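PDB 4O7Z: phosphoribosylaminoimidazole-succinocarboxamide synthase from Pyrococcus horikoshii, which catalyses the ATP-dependent joining of L-aspartate to 5-amino-1-(5-phospho-D-ribosyl)imidazole-4-carboxylate, giving SAICAR in de novo purine biosynthesis. Local coordinates for residues 174-179 against 186-191. Sequence-based numbering, arbitrary orientation.
Sequences FKLEFG and IVLADE. With 5GP (guanosine-5'-monophosphate), chain B.
Leu188 sets its CD1 methyl over one face of the Phe178 ring, 4.0 Å from the ring centroid, in a CH-pi contact within an antiparallel beta hairpin made by strands 169-180 and 186-188. The two residues form a non-hydrogen-bonded pair. With CG of Leu188 anti to its backbone N (chi1 -173°), the side chain reaches back to the partner strand, and the same CD1 also packs on Leu176 CD2 at 3.8 Å. At another point of the ring, CG2 of Ile186 touches CD1 of Phe178 obliquely; the ring also rests on Ile149 and Ile152 of helix 143-165. Gly179 and Val187 are the neighbouring hydrogen-bonded pair: Val187 N donates to Gly179 O at 2.6 Å, and Val187 O accepts a hydrogen bond from Gly179 N. One more backbone bond follows, Ala189 N to Glu177 O at 2.8 Å, after which the two backbones diverge and a water joins Glu177 N to the carbonyl oxygens of Ala189 and Glu191.

Here the contact turns polar. The carboxylates of Glu177 and Asp190 lie stacked, their planes 5° apart, with Glu177 CB against Asp190 CB. Such a pairing of like charges is probably eased by the surrounding lysines: Lys122 binds Glu177, Lys13 binds Asp190, and Lys175 reaches both. Along its bent side chain, Lys175 passes the bound guanosine monophosphate, CB lying 3.5 Å from O4' of the ribose. Its NZ then makes a 2.6 Å salt bridge to Glu177 OE2, on the anti side and tilted 28° out of the carboxylate plane, and a weaker one, 3.3 Å long, to Asp190 OD1.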
loop_
_atom_site.group_PDB
_atom_site.type_symbol
_atom_site.label_atom_id
_atom_site.label_comp_id
_atom_site.label_asym_id
_atom_site.label_seq_id
_atom_site.Cartn_x
_atom_site.Cartn_y
_atom_site.Cartn_z
ATOM N N PHE A 174 4.186 -9.080 -13.079
ATOM C CA PHE A 174 5.613 -9.362 -12.960
ATOM C C PHE A 174 6.284 -8.418 -11.965
ATOM O O PHE A 174 5.749 -7.359 -11.633
ATOM C CB PHE A 174 6.298 -9.284 -14.339
ATOM C CG PHE A 174 6.214 -7.924 -14.996
ATOM C CD1 PHE A 174 7.250 -7.008 -14.858
ATOM C CD2 PHE A 174 5.112 -7.567 -15.748
ATOM C CE1 PHE A 174 7.192 -5.753 -15.455
ATOM C CE2 PHE A 174 5.037 -6.309 -16.356
ATOM C CZ PHE A 174 6.083 -5.399 -16.212
ATOM N N LYS A 175 7.471 -8.798 -11.513
ATOM C CA LYS A 175 8.219 -8.000 -10.564
ATOM C C LYS A 175 9.524 -7.474 -11.203
ATOM O O LYS A 175 10.263 -8.228 -11.874
ATOM C CB LYS A 175 8.492 -8.818 -9.310
ATOM C CG LYS A 175 9.147 -8.062 -8.162
ATOM C CD LYS A 175 10.661 -8.175 -8.183
ATOM C CE LYS A 175 11.120 -9.547 -7.674
ATOM N NZ LYS A 175 12.594 -9.666 -7.854
ATOM N N LEU A 176 9.781 -6.180 -10.973
ATOM C CA LEU A 176 11.020 -5.522 -11.353
ATOM C C LEU A 176 11.779 -4.953 -10.164
ATOM O O LEU A 176 11.194 -4.582 -9.139
ATOM C CB LEU A 176 10.740 -4.348 -12.299
ATOM C CG LEU A 176 10.069 -4.637 -13.647
ATOM C CD1 LEU A 176 9.808 -3.307 -14.325
ATOM C CD2 LEU A 176 10.879 -5.582 -14.537
ATOM N N GLU A 177 13.091 -4.826 -10.327
ATOM C CA GLU A 177 13.898 -4.076 -9.371
ATOM C C GLU A 177 14.773 -3.100 -10.133
ATOM O O GLU A 177 14.984 -3.267 -11.332
ATOM C CB GLU A 177 14.722 -5.046 -8.514
ATOM C CG GLU A 177 13.840 -5.995 -7.702
ATOM C CD GLU A 177 14.616 -6.940 -6.798
ATOM O OE1 GLU A 177 15.753 -6.615 -6.415
ATOM O OE2 GLU A 177 14.094 -8.026 -6.469
ATOM N N PHE A 178 15.283 -2.086 -9.442
ATOM C CA PHE A 178 15.939 -0.959 -10.089
ATOM C C PHE A 178 17.061 -0.465 -9.227
ATOM O O PHE A 178 17.048 -0.652 -8.018
ATOM C CB PHE A 178 14.969 0.232 -10.229
ATOM C CG PHE A 178 13.867 0.030 -11.233
ATOM C CD1 PHE A 178 14.025 0.439 -12.551
ATOM C CD2 PHE A 178 12.639 -0.531 -10.844
ATOM C CE1 PHE A 178 12.993 0.285 -13.480
ATOM C CE2 PHE A 178 11.613 -0.700 -11.765
ATOM C CZ PHE A 178 11.788 -0.290 -13.078
ATOM N N GLY A 179 18.014 0.207 -9.856
ATOM C CA GLY A 179 19.070 0.885 -9.135
ATOM C C GLY A 179 19.442 2.162 -9.867
ATOM O O GLY A 179 18.976 2.416 -10.977
ATOM N N ILE A 186 18.198 6.095 -13.635
ATOM C CA ILE A 186 17.499 4.954 -13.073
ATOM C C ILE A 186 17.597 3.730 -13.996
ATOM O O ILE A 186 17.166 3.760 -15.161
ATOM C CB ILE A 186 16.067 5.344 -12.635
ATOM C CG1 ILE A 186 16.170 6.139 -11.308
ATOM C CG2 ILE A 186 15.164 4.106 -12.448
ATOM C CD1 ILE A 186 15.008 7.053 -11.052
ATOM N N VAL A 187 18.191 2.661 -13.460
ATOM C CA VAL A 187 18.538 1.493 -14.258
ATOM C C VAL A 187 17.800 0.204 -13.820
ATOM O O VAL A 187 17.821 -0.182 -12.642
ATOM C CB VAL A 187 20.077 1.289 -14.296
ATOM C CG1 VAL A 187 20.444 -0.002 -15.023
ATOM C CG2 VAL A 187 20.750 2.465 -14.993
ATOM N N LEU A 188 17.147 -0.444 -14.776
ATOM C CA LEU A 188 16.475 -1.724 -14.528
ATOM C C LEU A 188 17.482 -2.816 -14.152
ATOM O O LEU A 188 18.501 -3.014 -14.853
ATOM C CB LEU A 188 15.691 -2.148 -15.763
ATOM C CG LEU A 188 14.809 -3.386 -15.613
ATOM C CD1 LEU A 188 13.743 -3.152 -14.563
ATOM C CD2 LEU A 188 14.161 -3.708 -16.947
ATOM N N ALA A 189 17.216 -3.523 -13.052
ATOM C CA ALA A 189 18.179 -4.515 -12.570
ATOM C C ALA A 189 17.588 -5.916 -12.371
ATOM O O ALA A 189 16.702 -6.340 -13.119
ATOM C CB ALA A 189 18.864 -4.012 -11.294
ATOM N N ASP A 190 18.088 -6.623 -11.357
ATOM C CA ASP A 190 17.694 -8.002 -11.068
ATOM C C ASP A 190 17.526 -8.842 -12.361
ATOM O O ASP A 190 18.395 -8.798 -13.241
ATOM C CB ASP A 190 16.438 -8.022 -10.174
ATOM C CG ASP A 190 16.208 -9.378 -9.507
ATOM O OD1 ASP A 190 15.178 -9.985 -9.806
ATOM O OD2 ASP A 190 17.048 -9.846 -8.703
ATOM N N GLU A 191 16.413 -9.574 -12.467
ATOM C CA GLU A 191 16.181 -10.535 -13.532
ATOM C C GLU A 191 14.776 -10.342 -14.132
ATOM O O GLU A 191 13.927 -9.674 -13.534
ATOM C CB GLU A 191 16.318 -11.970 -12.972
ATOM C CG GLU A 191 15.089 -12.478 -12.218
ATOM C CD GLU A 191 15.215 -13.911 -11.710
ATOM O OE1 GLU A 191 15.022 -14.862 -12.503
ATOM O OE2 GLU A 191 15.453 -14.100 -10.495
HETATM P P 5GP B . 2.237 -11.465 -5.772
HETATM O O1P 5GP B . 2.136 -10.131 -5.075
HETATM O O2P 5GP B . 0.970 -11.895 -6.471
HETATM O O3P 5GP B . 2.862 -12.555 -4.947
HETATM O "O5'" 5GP B . 3.316 -11.264 -6.942
HETATM C "C5'" 5GP B . 3.067 -10.490 -8.123
HETATM C "C4'" 5GP B . 4.083 -10.795 -9.228
HETATM O "O4'" 5GP B . 5.402 -10.367 -8.878
HETATM C "C3'" 5GP B . 4.198 -12.286 -9.528
HETATM O "O3'" 5GP B . 4.469 -12.443 -10.919
HETATM C "C2'" 5GP B . 5.415 -12.751 -8.772
HETATM O "O2'" 5GP B . 6.005 -13.856 -9.471
HETATM C "C1'" 5GP B . 6.281 -11.490 -8.726
HETATM N N9 5GP B . 6.956 -11.408 -7.406
HETATM C C8 5GP B . 6.618 -10.614 -6.359
HETATM N N7 5GP B . 7.449 -10.818 -5.305
HETATM C C5 5GP B . 8.345 -11.752 -5.680
HETATM C C6 5GP B . 9.506 -12.432 -5.054
HETATM O O6 5GP B . 9.839 -12.150 -3.884
HETATM N N1 5GP B . 10.174 -13.348 -5.774
HETATM C C2 5GP B . 9.831 -13.668 -7.047
HETATM N N2 5GP B . 10.564 -14.605 -7.712
HETATM N N3 5GP B . 8.769 -13.087 -7.687
HETATM C C4 5GP B . 8.021 -12.142 -7.062
HETATM O O HOH W 1 12.620 -9.127 -10.497
HETATM O O HOH W 2 13.965 -6.550 -12.802
#